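Local coordinates for elicitor protein Hrip2 (PDB 5FID) that acts as a protein elicitor of the fungus Magnaporthe oryzae, probably secreted and able to trigger defence responses in plants, at residues D14-D24 with R45-T56; N86-T94 with N105-Y114. The protein carries 1 engineered substitution. All coordinates share one frame; numbering follows the deposited sequence.

Interaction 1: residues D14-D24 with R45-T56; sequences DTVYVQSFPYD and RKSGSTVKVSKT
K52 lays its extended chain across one face of the F21 ring, the two side chains meeting at about a right angle. Its CE rides 3.8 Å above the F21 ring plane, and NZ, 4.3 Å from the ring centroid, adds a cation-pi contact. With CG beside the backbone N (chi1 -64°), the F21 ring leans toward the partner strand and takes T50 O at its edge. Beyond the strand end the Y23 ring lies over backbone instead, with S49 C 3.9 Å above its plane and S47 O at its edge. G48 O is gripped twice there, by Y23 N at 3.0 Å and, on a lone pair, by S47 OG. On the opposite face of the sheet, S49 OG bonds S20 OG, at a distance so short that its exact length is doubtful; S20 OG also bonds E42, the salt-bridge partner of R45. V18 CG1 meets V51 CG1 at 3.5 Å, tight for two methyls. At the far end K55 NZ forms a salt bridge with D14 OD2 at 3.3 Å, weak as a hydrogen bond, and also bonds P87 O. Hydrogen-bonded pairs Y17-S54, Q19-K52 and F21-T50 run antiparallel between these groups. Strand 32-34 flanks 16-22 and strand 63-69 flanks 49-54, which places the pair inside the six-stranded antiparallel sheet; the V18 and S49 side chains touch strand 39-43 of the other sheet.

Interaction 2: residues N86-T94 with N105-Y114; sequences NPFADKRVT and NCAPNDAGCY
A89 O receives the N109 backbone N-H at 2.7 Å, N109 N lying nearly along the C=O axis although the bond bends to 147° at the hydrogen. It ties two overlapping type I turns of 86-91 to the type II turn A107-D110, where the P108 ring packs its CB against D90 O. Deeper in, Y114 is covered on both faces. C106 SG, joined to C113 SG in a 2.0 Å disulfide, sits 4.0 Å above the centre of one face of the Y114 ring. N86 comes over the opposite face, its ND2 3.1 Å from Y114 CZ and its amide plane turned 63° from the ring; this is contact with the face, since the angle to the hydroxyl is too poor for a hydrogen bond. The other amide atom, N86 OD1, takes F88 N in an Asx turn. In the plane of the Y114 ring a water lies 2.7 Å from Y114 OH and within hydrogen-bonding distance of K91 O and A107 O, between the two segments. V93 CB and CG2 meet that hydroxyl from the strand side. V93 and C106 form a hydrogen-bonded antiparallel pair, which starts the hairpin of strands 93-96 and 104-106. On the partly exposed side, R92 bends at chi3 (-59°), which brings its guanidinium over A107 CA, 3.6 Å from the plane, with P108 CD over the same face. NH1 then reaches N105 OD1 at 2.8 Å, in the guanidinium plane but above the amide carbonyl plane. The short ladder thus supplies two of the four direct hydrogen bonds, turn backbone and R92-N105 the others, while the disulfide ties 105-114 to itself and backs the ring that N86 covers.

Overall arrangement
The two interactions lie on opposite sides of the chain's centre, about 18 Å apart between their own centres, and belong to different sheets. Interaction 1 is the more central, a long register of strands inside the six-stranded sheet, with ladder bonds and a buried valine-serine face. Interaction 2 is more peripheral, two residue pairs at the edge of the five-stranded sheet, and relies on turns and water as well, with a disulfide inside one segment. They nevertheless meet: F88 of 86-94, which scarcely touches 105-114, turns its ring against V16, V53 and K55 of interaction 1. M63, on strand 63-69 next to 49-54, is an apolar neighbour of both, touching V53 as well as N86, F88 and V93.

Interaction 1: residues D14-D24 with R45-T56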
ATOM      1  N   ASP A  14      26.391  11.274   9.829  1.00 17.78           N
ATOM      2  CA  ASP A  14      25.912  11.853  11.070  1.00 17.35           C
ATOM      3  C   ASP A  14      25.419  10.788  12.033  1.00 16.18           C
ATOM      4  O   ASP A  14      24.970   9.722  11.618  1.00 15.30           O
ATOM      5  CB  ASP A  14      24.775  12.843  10.791  1.00 18.75           C
ATOM      6  CG  ASP A  14      25.237  14.048   9.998  1.00 23.26           C
ATOM      7  OD1 ASP A  14      26.397  14.472  10.181  1.00 29.34           O
ATOM      8  OD2 ASP A  14      24.448  14.565   9.190  1.00 31.18           O
ATOM      9  N   THR A  15      25.520  11.088  13.321  1.00 10.36           N
ATOM     10  CA  THR A  15      24.833  10.309  14.340  1.00 10.41           C
ATOM     11  C   THR A  15      23.337  10.554  14.131  1.00 10.66           C
ATOM     12  O   THR A  15      22.909  11.693  13.909  1.00 11.59           O
ATOM     13  CB  THR A  15      25.260  10.762  15.749  1.00 12.25           C
ATOM     14  OG1 THR A  15      26.668  10.535  15.922  1.00 10.66           O
ATOM     15  CG2 THR A  15      24.508  10.003  16.829  1.00 12.00           C
ATOM     16  N   VAL A  16      22.532   9.498  14.180  1.00 15.58           N
ATOM     17  CA  VAL A  16      21.080   9.662  14.098  1.00 13.60           C
ATOM     18  C   VAL A  16      20.395   9.012  15.292  1.00 14.53           C
ATOM     19  O   VAL A  16      20.996   8.192  15.989  1.00 15.60           O
ATOM     20  CB  VAL A  16      20.506   9.079  12.791  1.00 15.47           C
ATOM     21  CG1 VAL A  16      21.252   9.621  11.593  1.00 15.30           C
ATOM     22  CG2 VAL A  16      20.576   7.572  12.810  1.00 16.66           C
ATOM     23  N   TYR A  17      19.144   9.393  15.537  1.00 11.28           N
ATOM     24  CA  TYR A  17      18.392   8.875  16.674  1.00 11.89           C
ATOM     25  C   TYR A  17      17.111   8.242  16.169  1.00 10.60           C
ATOM     26  O   TYR A  17      16.436   8.803  15.304  1.00 10.69           O
ATOM     27  CB  TYR A  17      18.102   9.997  17.676  1.00 11.53           C
ATOM     28  CG  TYR A  17      19.377  10.623  18.177  1.00 12.35           C
ATOM     29  CD1 TYR A  17      19.985  10.178  19.337  1.00 14.44           C
ATOM     30  CD2 TYR A  17      20.004  11.628  17.457  1.00 14.07           C
ATOM     31  CE1 TYR A  17      21.186  10.744  19.784  1.00 15.30           C
ATOM     32  CE2 TYR A  17      21.190  12.197  17.898  1.00 16.15           C
ATOM     33  CZ  TYR A  17      21.773  11.753  19.054  1.00 15.58           C
ATOM     34  OH  TYR A  17      22.963  12.328  19.472  1.00 19.05           O
ATOM     35  N   VAL A  18      16.798   7.059  16.688  1.00  9.59           N
ATOM     36  CA  VAL A  18      15.655   6.295  16.213  1.00  9.94           C
ATOM     37  C   VAL A  18      14.830   5.842  17.407  1.00 10.04           C
ATOM     38  O   VAL A  18      15.388   5.443  18.427  1.00 11.31           O
ATOM     39  CB  VAL A  18      16.130   5.051  15.424  1.00 10.09           C
ATOM     40  CG1 VAL A  18      14.937   4.232  14.929  1.00 10.30           C
ATOM     41  CG2 VAL A  18      16.989   5.466  14.241  1.00  9.67           C
ATOM     42  N   GLN A  19      13.504   5.930  17.301  1.00 10.03           N
ATOM     43  CA  GLN A  19      12.631   5.414  18.355  1.00 11.12           C
ATOM     44  C   GLN A  19      11.267   5.002  17.797  1.00 11.00           C
ATOM     45  O   GLN A  19      10.703   5.673  16.915  1.00 10.81           O
ATOM     46  CB  GLN A  19      12.462   6.429  19.496  1.00 10.44           C
ATOM     47  CG  GLN A  19      11.829   5.850  20.753  1.00 11.21           C
ATOM     48  CD  GLN A  19      11.793   6.838  21.905  1.00 13.26           C
ATOM     49  OE1 GLN A  19      11.918   8.047  21.703  1.00 14.30           O
ATOM     50  NE2 GLN A  19      11.635   6.322  23.132  1.00 13.46           N
ATOM     51  N   SER A  20      10.745   3.890  18.312  1.00 11.21           N
ATOM     52  CA  SER A  20       9.487   3.323  17.828  1.00 12.04           C
ATOM     53  C   SER A  20       8.329   3.636  18.765  1.00 12.64           C
ATOM     54  O   SER A  20       8.452   3.525  19.992  1.00 11.83           O
ATOM     55  CB  SER A  20       9.614   1.805  17.655  1.00 13.16           C
ATOM     56  OG  SER A  20       8.472   1.272  16.991  1.00 13.60           O
ATOM     57  N   PHE A  21       7.205   4.027  18.171  1.00 10.44           N
ATOM     58  CA  PHE A  21       6.029   4.455  18.912  1.00 12.43           C
ATOM     59  C   PHE A  21       4.843   3.601  18.499  1.00 10.90           C
ATOM     60  O   PHE A  21       4.170   3.914  17.511  1.00 11.44           O
ATOM     61  CB  PHE A  21       5.746   5.927  18.597  1.00 10.77           C
ATOM     62  CG  PHE A  21       6.832   6.848  19.048  1.00 12.73           C
ATOM     63  CD1 PHE A  21       8.006   6.966  18.322  1.00 11.14           C
ATOM     64  CD2 PHE A  21       6.696   7.574  20.216  1.00 13.13           C
ATOM     65  CE1 PHE A  21       9.026   7.788  18.751  1.00 12.35           C
ATOM     66  CE2 PHE A  21       7.708   8.409  20.642  1.00 13.65           C
ATOM     67  CZ  PHE A  21       8.872   8.519  19.910  1.00 14.18           C
ATOM     68  N   PRO A  22       4.585   2.518  19.256  1.00 12.89           N
ATOM     69  CA  PRO A  22       3.555   1.528  18.929  1.00 12.91           C
ATOM     70  C   PRO A  22       2.176   2.153  18.720  1.00 12.76           C
ATOM     71  O   PRO A  22       1.782   3.037  19.490  1.00 12.10           O
ATOM     72  CB  PRO A  22       3.537   0.625  20.162  1.00 11.97           C
ATOM     73  CG  PRO A  22       4.919   0.734  20.727  1.00 11.89           C
ATOM     74  CD  PRO A  22       5.324   2.166  20.483  1.00 12.32           C
ATOM     75  N   TYR A  23       1.458   1.700  17.694  1.00 14.97           N
ATOM     76  CA  TYR A  23       0.119   2.217  17.432  1.00 15.71           C
ATOM     77  C   TYR A  23      -0.859   1.920  18.561  1.00 14.51           C
ATOM     78  O   TYR A  23      -1.825   2.665  18.757  1.00 13.77           O
ATOM     79  CB  TYR A  23      -0.435   1.660  16.112  1.00 18.01           C
ATOM     80  CG  TYR A  23       0.151   2.291  14.868  1.00 19.37           C
ATOM     81  CD1 TYR A  23       0.461   3.638  14.839  1.00 23.04           C
ATOM     82  CD2 TYR A  23       0.387   1.541  13.723  1.00 22.93           C
ATOM     83  CE1 TYR A  23       0.995   4.229  13.701  1.00 24.61           C
ATOM     84  CE2 TYR A  23       0.933   2.123  12.574  1.00 21.98           C
ATOM     85  CZ  TYR A  23       1.233   3.470  12.578  1.00 24.04           C
ATOM     86  OH  TYR A  23       1.759   4.074  11.455  1.00 26.75           O
ATOM     87  N   ASP A  24      -0.633   0.839  19.304  1.00 11.56           N
ATOM     88  CA  ASP A  24      -1.594   0.470  20.355  1.00 13.29           C
ATOM     89  C   ASP A  24      -1.332   1.173  21.686  1.00 12.81           C
ATOM     90  O   ASP A  24      -1.971   0.867  22.693  1.00 13.01           O
ATOM     91  CB  ASP A  24      -1.659  -1.048  20.565  1.00 15.59           C
ATOM     92  CG  ASP A  24      -0.352  -1.635  21.092  1.00 16.60           C
ATOM     93  OD1 ASP A  24       0.596  -0.879  21.397  1.00 15.61           O
ATOM     94  OD2 ASP A  24      -0.270  -2.875  21.225  1.00 18.13           O
ATOM     95  N   ARG A  45       5.954  -5.198  15.884  1.00 15.16           N
ATOM     96  CA  ARG A  45       4.962  -5.072  16.930  1.00 18.24           C
ATOM     97  C   ARG A  45       3.623  -5.423  16.327  1.00 18.64           C
ATOM     98  O   ARG A  45       3.319  -5.010  15.211  1.00 18.45           O
ATOM     99  CB  ARG A  45       4.962  -3.658  17.499  1.00 16.90           C
ATOM    100  CG  ARG A  45       6.262  -3.323  18.212  1.00 15.26           C
ATOM    101  CD  ARG A  45       6.394  -1.842  18.485  1.00 14.21           C
ATOM    102  NE  ARG A  45       7.702  -1.554  19.063  1.00 13.95           N
ATOM    103  CZ  ARG A  45       7.989  -1.665  20.353  1.00 11.59           C
ATOM    104  NH1 ARG A  45       7.057  -2.049  21.211  1.00 13.42           N
ATOM    105  NH2 ARG A  45       9.212  -1.388  20.781  1.00 11.44           N
ATOM    106  N   LYS A  46       2.852  -6.212  17.068  1.00 26.99           N
ATOM    107  CA  LYS A  46       1.581  -6.745  16.609  1.00 25.88           C
ATOM    108  C   LYS A  46       0.682  -5.633  16.080  1.00 25.28           C
ATOM    109  O   LYS A  46       0.087  -5.757  15.009  1.00 27.70           O
ATOM    110  CB  LYS A  46       0.905  -7.469  17.777  1.00 31.71           C
ATOM    111  CG  LYS A  46      -0.348  -8.245  17.432  1.00 32.30           C
ATOM    112  CD  LYS A  46      -1.022  -8.711  18.716  1.00 34.68           C
ATOM    113  CE  LYS A  46      -1.219  -7.533  19.666  1.00 34.66           C
ATOM    114  NZ  LYS A  46      -1.599  -7.933  21.056  1.00 40.38           N
ATOM    115  N   SER A  47       0.624  -4.538  16.829  1.00 21.41           N
ATOM    116  CA  SER A  47      -0.229  -3.393  16.511  1.00 21.52           C
ATOM    117  C   SER A  47       0.311  -2.496  15.404  1.00 20.88           C
ATOM    118  O   SER A  47      -0.392  -1.602  14.936  1.00 18.59           O
ATOM    119  CB  SER A  47      -0.430  -2.526  17.759  1.00 22.47           C
ATOM    120  OG  SER A  47       0.789  -1.879  18.176  1.00 22.10           O
ATOM    121  N   GLY A  48       1.557  -2.713  15.003  1.00 16.23           N
ATOM    122  CA  GLY A  48       2.200  -1.796  14.078  1.00 14.67           C
ATOM    123  C   GLY A  48       2.849  -0.660  14.852  1.00 13.79           C
ATOM    124  O   GLY A  48       2.659  -0.535  16.066  1.00 11.44           O
ATOM    125  N   SER A  49       3.607   0.186  14.163  1.00 13.56           N
ATOM    126  CA  SER A  49       4.327   1.243  14.862  1.00 13.20           C
ATOM    127  C   SER A  49       4.740   2.371  13.938  1.00 13.65           C
ATOM    128  O   SER A  49       4.787   2.207  12.719  1.00 11.64           O
ATOM    129  CB  SER A  49       5.570   0.664  15.537  1.00 11.74           C
ATOM    130  OG  SER A  49       6.027   1.519  16.575  1.00 12.31           O
ATOM    131  N   THR A  50       5.035   3.515  14.546  1.00 13.84           N
ATOM    132  CA  THR A  50       5.693   4.617  13.870  1.00 14.02           C
ATOM    133  C   THR A  50       7.134   4.710  14.360  1.00 13.20           C
ATOM    134  O   THR A  50       7.385   4.886  15.558  1.00 14.10           O
ATOM    135  CB  THR A  50       4.979   5.947  14.168  1.00 15.92           C
ATOM    136  OG1 THR A  50       3.663   5.904  13.604  1.00 19.20           O
ATOM    137  CG2 THR A  50       5.746   7.114  13.567  1.00 16.69           C
ATOM    138  N   VAL A  51       8.087   4.583  13.446  1.00 11.12           N
ATOM    139  CA  VAL A  51       9.494   4.685  13.830  1.00 10.01           C
ATOM    140  C   VAL A  51      10.022   6.060  13.430  1.00 10.58           C
ATOM    141  O   VAL A  51      10.182   6.340  12.239  1.00 10.82           O
ATOM    142  CB  VAL A  51      10.339   3.581  13.164  1.00 10.32           C
ATOM    143  CG1 VAL A  51      11.782   3.674  13.614  1.00 10.09           C
ATOM    144  CG2 VAL A  51       9.794   2.208  13.527  1.00 11.60           C
ATOM    145  N   LYS A  52      10.275   6.926  14.415  1.00 11.07           N
ATOM    146  CA  LYS A  52      10.830   8.254  14.130  1.00 10.62           C
ATOM    147  C   LYS A  52      12.333   8.166  13.934  1.00 11.27           C
ATOM    148  O   LYS A  52      12.996   7.376  14.600  1.00 11.48           O
ATOM    149  CB  LYS A  52      10.539   9.229  15.272  1.00 11.97           C
ATOM    150  CG  LYS A  52       9.073   9.458  15.569  1.00 12.94           C
ATOM    151  CD  LYS A  52       8.926  10.479  16.695  1.00 14.74           C
ATOM    152  CE  LYS A  52       7.450  10.746  17.027  1.00 16.11           C
ATOM    153  NZ  LYS A  52       7.349  11.722  18.165  1.00 17.43           N
ATOM    154  N   VAL A  53      12.859   8.978  13.012  1.00 11.06           N
ATOM    155  CA  VAL A  53      14.279   8.995  12.674  1.00 10.84           C
ATOM    156  C   VAL A  53      14.703  10.448  12.536  1.00 11.56           C
ATOM    157  O   VAL A  53      14.157  11.187  11.723  1.00 11.34           O
ATOM    158  CB  VAL A  53      14.551   8.274  11.334  1.00 11.79           C
ATOM    159  CG1 VAL A  53      16.040   8.220  11.055  1.00 13.95           C
ATOM    160  CG2 VAL A  53      13.966   6.860  11.360  1.00 11.36           C
ATOM    161  N   SER A  54      15.675  10.868  13.331  1.00 14.46           N
ATOM    162  CA  SER A  54      16.017  12.280  13.389  1.00 13.90           C
ATOM    163  C   SER A  54      17.510  12.428  13.619  1.00 15.04           C
ATOM    164  O   SER A  54      18.180  11.455  13.939  1.00 14.69           O
ATOM    165  CB  SER A  54      15.209  12.940  14.508  1.00 15.78           C
ATOM    166  OG  SER A  54      15.634  14.256  14.772  1.00 16.61           O
ATOM    167  N   LYS A  55      18.040  13.633  13.425  1.00 14.55           N
ATOM    168  CA  LYS A  55      19.439  13.885  13.752  1.00 15.02           C
ATOM    169  C   LYS A  55      19.599  14.503  15.140  1.00 16.75           C
ATOM    170  O   LYS A  55      20.710  14.851  15.544  1.00 17.14           O
ATOM    171  CB  LYS A  55      20.085  14.784  12.700  1.00 16.97           C
ATOM    172  CG  LYS A  55      20.297  14.113  11.359  1.00 16.84           C
ATOM    173  CD  LYS A  55      20.897  15.114  10.387  1.00 21.05           C
ATOM    174  CE  LYS A  55      20.984  14.531   9.008  1.00 20.08           C
ATOM    175  NZ  LYS A  55      21.473  15.548   8.039  1.00 21.74           N
ATOM    176  N   THR A  56      18.493  14.656  15.864  1.00 20.06           N
ATOM    177  CA  THR A  56      18.564  15.104  17.259  1.00 20.35           C
ATOM    178  C   THR A  56      17.950  14.087  18.206  1.00 19.48           C
ATOM    179  O   THR A  56      17.021  13.358  17.848  1.00 17.89           O
ATOM    180  CB  THR A  56      17.911  16.500  17.495  1.00 22.14           C
ATOM    181  OG1 THR A  56      16.538  16.472  17.081  1.00 24.72           O
ATOM    182  CG2 THR A  56      18.650  17.567  16.718  1.00 24.82           C
TER
HETATM  183  O   HOH W   1      23.379  14.179  14.737  1.00 19.56           O
HETATM  184  O   HOH W   2       1.695  -4.037  19.572  1.00 23.06           O

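Interaction 2: residues N86-T94 with N105-Y114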
ATOM      1  N   ASN A  86      12.203  15.810   7.322  1.00 12.14           N
ATOM      2  CA  ASN A  86      13.151  14.872   6.729  1.00 12.74           C
ATOM      3  C   ASN A  86      14.559  15.431   6.764  1.00 13.24           C
ATOM      4  O   ASN A  86      14.940  16.213   5.890  1.00 13.21           O
ATOM      5  CB  ASN A  86      12.802  14.515   5.282  1.00 11.88           C
ATOM      6  CG  ASN A  86      13.761  13.477   4.704  1.00 13.45           C
ATOM      7  OD1 ASN A  86      14.581  12.894   5.434  1.00 12.61           O
ATOM      8  ND2 ASN A  86      13.668  13.235   3.405  1.00 12.78           N
ATOM      9  N   PRO A  87      15.339  15.018   7.772  1.00 15.67           N
ATOM     10  CA  PRO A  87      16.713  15.480   7.977  1.00 16.65           C
ATOM     11  C   PRO A  87      17.621  14.988   6.866  1.00 16.98           C
ATOM     12  O   PRO A  87      18.740  15.490   6.718  1.00 16.77           O
ATOM     13  CB  PRO A  87      17.118  14.802   9.292  1.00 16.95           C
ATOM     14  CG  PRO A  87      15.847  14.450   9.965  1.00 17.06           C
ATOM     15  CD  PRO A  87      14.891  14.125   8.854  1.00 15.59           C
ATOM     16  N   PHE A  88      17.131  14.014   6.098  1.00 12.19           N
ATOM     17  CA  PHE A  88      17.940  13.328   5.094  1.00 11.93           C
ATOM     18  C   PHE A  88      17.495  13.657   3.686  1.00 13.03           C
ATOM     19  O   PHE A  88      17.791  12.920   2.751  1.00 12.08           O
ATOM     20  CB  PHE A  88      17.886  11.815   5.325  1.00 12.23           C
ATOM     21  CG  PHE A  88      17.983  11.429   6.777  1.00 12.79           C
ATOM     22  CD1 PHE A  88      19.213  11.379   7.420  1.00 12.97           C
ATOM     23  CD2 PHE A  88      16.845  11.123   7.501  1.00 12.52           C
ATOM     24  CE1 PHE A  88      19.303  11.029   8.759  1.00 12.94           C
ATOM     25  CE2 PHE A  88      16.926  10.775   8.841  1.00 12.10           C
ATOM     26  CZ  PHE A  88      18.160  10.727   9.473  1.00 12.86           C
ATOM     27  N   ALA A  89      16.803  14.782   3.535  1.00 11.75           N
ATOM     28  CA  ALA A  89      16.281  15.209   2.238  1.00 11.99           C
ATOM     29  C   ALA A  89      17.345  15.348   1.136  1.00 13.50           C
ATOM     30  O   ALA A  89      17.069  15.102  -0.042  1.00 12.76           O
ATOM     31  CB  ALA A  89      15.513  16.511   2.406  1.00 14.42           C
ATOM     32  N   ASP A  90      18.557  15.724   1.529  1.00 15.48           N
ATOM     33  CA  ASP A  90      19.662  15.933   0.595  1.00 16.48           C
ATOM     34  C   ASP A  90      20.410  14.637   0.245  1.00 17.13           C
ATOM     35  O   ASP A  90      21.390  14.669  -0.499  1.00 17.07           O
ATOM     36  CB  ASP A  90      20.659  16.942   1.190  1.00 17.48           C
ATOM     37  CG  ASP A  90      21.259  16.467   2.515  1.00 20.51           C
ATOM     38  OD1 ASP A  90      20.562  15.773   3.287  1.00 18.44           O
ATOM     39  OD2 ASP A  90      22.439  16.788   2.796  1.00 24.15           O
ATOM     40  N   LYS A  91      19.958  13.509   0.792  1.00 15.66           N
ATOM     41  CA  LYS A  91      20.627  12.219   0.591  1.00 15.20           C
ATOM     42  C   LYS A  91      19.652  11.172   0.061  1.00 15.19           C
ATOM     43  O   LYS A  91      18.454  11.429  -0.043  1.00 13.93           O
ATOM     44  CB  LYS A  91      21.229  11.725   1.903  1.00 16.61           C
ATOM     45  CG  LYS A  91      22.255  12.654   2.506  1.00 16.95           C
ATOM     46  CD  LYS A  91      23.497  12.755   1.615  1.00 19.28           C
ATOM     47  CE  LYS A  91      24.532  13.663   2.257  1.00 20.28           C
ATOM     48  NZ  LYS A  91      23.852  14.578   3.218  1.00 26.52           N
ATOM     49  N   ARG A  92      20.160   9.990  -0.275  1.00 12.73           N
ATOM     50  CA  ARG A  92      19.289   8.915  -0.741  1.00 12.83           C
ATOM     51  C   ARG A  92      18.751   8.122   0.453  1.00 12.88           C
ATOM     52  O   ARG A  92      19.497   7.798   1.383  1.00 11.59           O
ATOM     53  CB  ARG A  92      20.045   7.982  -1.695  1.00 14.38           C
ATOM     54  CG  ARG A  92      19.201   6.825  -2.227  1.00 14.85           C
ATOM     55  CD  ARG A  92      19.921   6.061  -3.335  1.00 15.78           C
ATOM     56  NE  ARG A  92      20.244   6.930  -4.463  1.00 16.79           N
ATOM     57  CZ  ARG A  92      19.453   7.142  -5.511  1.00 18.39           C
ATOM     58  NH1 ARG A  92      18.271   6.545  -5.601  1.00 15.12           N
ATOM     59  NH2 ARG A  92      19.851   7.956  -6.475  1.00 18.47           N
ATOM     60  N   VAL A  93      17.455   7.835   0.434  1.00 13.92           N
ATOM     61  CA  VAL A  93      16.829   6.988   1.447  1.00 12.85           C
ATOM     62  C   VAL A  93      16.014   5.902   0.761  1.00 13.30           C
ATOM     63  O   VAL A  93      15.218   6.178  -0.143  1.00 11.87           O
ATOM     64  CB  VAL A  93      15.917   7.795   2.402  1.00 13.80           C
ATOM     65  CG1 VAL A  93      15.202   6.868   3.369  1.00 12.78           C
ATOM     66  CG2 VAL A  93      16.733   8.827   3.182  1.00 12.99           C
ATOM     67  N   THR A  94      16.228   4.658   1.186  1.00 13.70           N
ATOM     68  CA  THR A  94      15.483   3.526   0.639  1.00 12.65           C
ATOM     69  C   THR A  94      14.657   2.895   1.742  1.00 12.87           C
ATOM     70  O   THR A  94      15.035   2.944   2.905  1.00 11.57           O
ATOM     71  CB  THR A  94      16.433   2.468   0.039  1.00 15.63           C
ATOM     72  OG1 THR A  94      17.293   1.964   1.069  1.00 13.38           O
ATOM     73  CG2 THR A  94      17.286   3.078  -1.059  1.00 15.06           C
ATOM     74  N   ASN A 105      12.659   4.125  -3.235  1.00 14.04           N
ATOM     75  CA  ASN A 105      14.061   4.446  -3.462  1.00 14.84           C
ATOM     76  C   ASN A 105      14.114   5.928  -3.780  1.00 15.59           C
ATOM     77  O   ASN A 105      13.974   6.336  -4.931  1.00 14.96           O
ATOM     78  CB  ASN A 105      14.660   3.599  -4.590  1.00 17.36           C
ATOM     79  CG  ASN A 105      16.106   3.962  -4.885  1.00 16.54           C
ATOM     80  OD1 ASN A 105      16.734   4.721  -4.145  1.00 17.16           O
ATOM     81  ND2 ASN A 105      16.643   3.419  -5.976  1.00 22.92           N
ATOM     82  N   CYS A 106      14.294   6.727  -2.735  1.00 14.01           N
ATOM     83  CA  CYS A 106      14.164   8.173  -2.838  1.00 15.85           C
ATOM     84  C   CYS A 106      15.517   8.829  -3.048  1.00 14.96           C
ATOM     85  O   CYS A 106      16.360   8.881  -2.144  1.00 14.09           O
ATOM     86  CB  CYS A 106      13.440   8.739  -1.605  1.00 13.51           C
ATOM     87  SG  CYS A 106      11.718   8.123  -1.420  1.00 13.29           S
ATOM     88  N   ALA A 107      15.720   9.319  -4.266  1.00 15.10           N
ATOM     89  CA  ALA A 107      16.970   9.949  -4.649  1.00 16.13           C
ATOM     90  C   ALA A 107      17.173  11.213  -3.831  1.00 14.15           C
ATOM     91  O   ALA A 107      16.204  11.769  -3.297  1.00 15.83           O
ATOM     92  CB  ALA A 107      16.943  10.275  -6.147  1.00 16.58           C
ATOM     93  N   PRO A 108      18.429  11.670  -3.718  1.00 13.15           N
ATOM     94  CA  PRO A 108      18.705  12.957  -3.076  1.00 12.69           C
ATOM     95  C   PRO A 108      17.803  14.066  -3.618  1.00 14.23           C
ATOM     96  O   PRO A 108      17.657  14.193  -4.841  1.00 15.24           O
ATOM     97  CB  PRO A 108      20.158  13.225  -3.465  1.00 15.43           C
ATOM     98  CG  PRO A 108      20.764  11.848  -3.541  1.00 16.30           C
ATOM     99  CD  PRO A 108      19.671  10.958  -4.091  1.00 13.27           C
ATOM    100  N   ASN A 109      17.197  14.827  -2.709  1.00 19.84           N
ATOM    101  CA  ASN A 109      16.312  15.953  -3.039  1.00 18.82           C
ATOM    102  C   ASN A 109      15.060  15.652  -3.864  1.00 18.97           C
ATOM    103  O   ASN A 109      14.426  16.567  -4.389  1.00 19.37           O
ATOM    104  CB  ASN A 109      17.095  17.109  -3.661  1.00 21.24           C
ATOM    105  CG  ASN A 109      18.134  17.675  -2.716  1.00 20.24           C
ATOM    106  OD1 ASN A 109      17.799  18.252  -1.669  1.00 24.33           O
ATOM    107  ND2 ASN A 109      19.398  17.509  -3.069  1.00 19.83           N
ATOM    108  N   ASP A 110      14.692  14.381  -3.962  1.00 15.43           N
ATOM    109  CA  ASP A 110      13.424  14.017  -4.583  1.00 15.98           C
ATOM    110  C   ASP A 110      12.326  14.018  -3.528  1.00 13.52           C
ATOM    111  O   ASP A 110      11.920  12.962  -3.047  1.00 13.64           O
ATOM    112  CB  ASP A 110      13.528  12.641  -5.242  1.00 15.78           C
ATOM    113  CG  ASP A 110      12.296  12.291  -6.038  1.00 15.74           C
ATOM    114  OD1 ASP A 110      11.411  13.163  -6.199  1.00 16.81           O
ATOM    115  OD2 ASP A 110      12.207  11.140  -6.512  1.00 16.12           O
ATOM    116  N   ALA A 111      11.830  15.205  -3.187  1.00 14.05           N
ATOM    117  CA  ALA A 111      10.890  15.358  -2.079  1.00 13.95           C
ATOM    118  C   ALA A 111       9.583  14.597  -2.287  1.00 12.93           C
ATOM    119  O   ALA A 111       8.977  14.120  -1.326  1.00 12.82           O
ATOM    120  CB  ALA A 111      10.602  16.835  -1.825  1.00 15.20           C
ATOM    121  N   GLY A 112       9.152  14.489  -3.541  1.00 16.12           N
ATOM    122  CA  GLY A 112       7.884  13.854  -3.849  1.00 16.52           C
ATOM    123  C   GLY A 112       7.907  12.339  -3.793  1.00 16.97           C
ATOM    124  O   GLY A 112       6.862  11.696  -3.954  1.00 16.58           O
ATOM    125  N   CYS A 113       9.085  11.754  -3.573  1.00 13.70           N
ATOM    126  CA  CYS A 113       9.184  10.294  -3.479  1.00 14.53           C
ATOM    127  C   CYS A 113       8.603   9.763  -2.165  1.00 15.37           C
ATOM    128  O   CYS A 113       8.072   8.642  -2.105  1.00 13.32           O
ATOM    129  CB  CYS A 113      10.636   9.844  -3.665  1.00 14.93           C
ATOM    130  SG  CYS A 113      10.989   8.089  -3.309  1.00 15.11           S
ATOM    131  N   TYR A 114       8.694  10.588  -1.124  1.00 12.37           N
ATOM    132  CA  TYR A 114       8.212  10.240   0.197  1.00 12.12           C
ATOM    133  C   TYR A 114       6.701  10.353   0.292  1.00 12.11           C
ATOM    134  O   TYR A 114       6.060  11.026  -0.522  1.00 13.26           O
ATOM    135  CB  TYR A 114       8.845  11.172   1.241  1.00 12.13           C
ATOM    136  CG  TYR A 114      10.354  11.089   1.289  1.00 12.16           C
ATOM    137  CD1 TYR A 114      11.138  11.812   0.402  1.00 11.79           C
ATOM    138  CD2 TYR A 114      10.991  10.279   2.219  1.00 12.06           C
ATOM    139  CE1 TYR A 114      12.526  11.728   0.436  1.00 12.92           C
ATOM    140  CE2 TYR A 114      12.373  10.187   2.262  1.00 12.98           C
ATOM    141  CZ  TYR A 114      13.133  10.912   1.368  1.00 12.98           C
ATOM    142  OH  TYR A 114      14.504  10.813   1.423  1.00 13.77           O
TER
HETATM  143  O   HOH W   3      21.791  16.760  -2.254  1.00 21.78           O
HETATM  144  O   HOH W   4      15.814  12.203  -0.551  1.00 14.03           O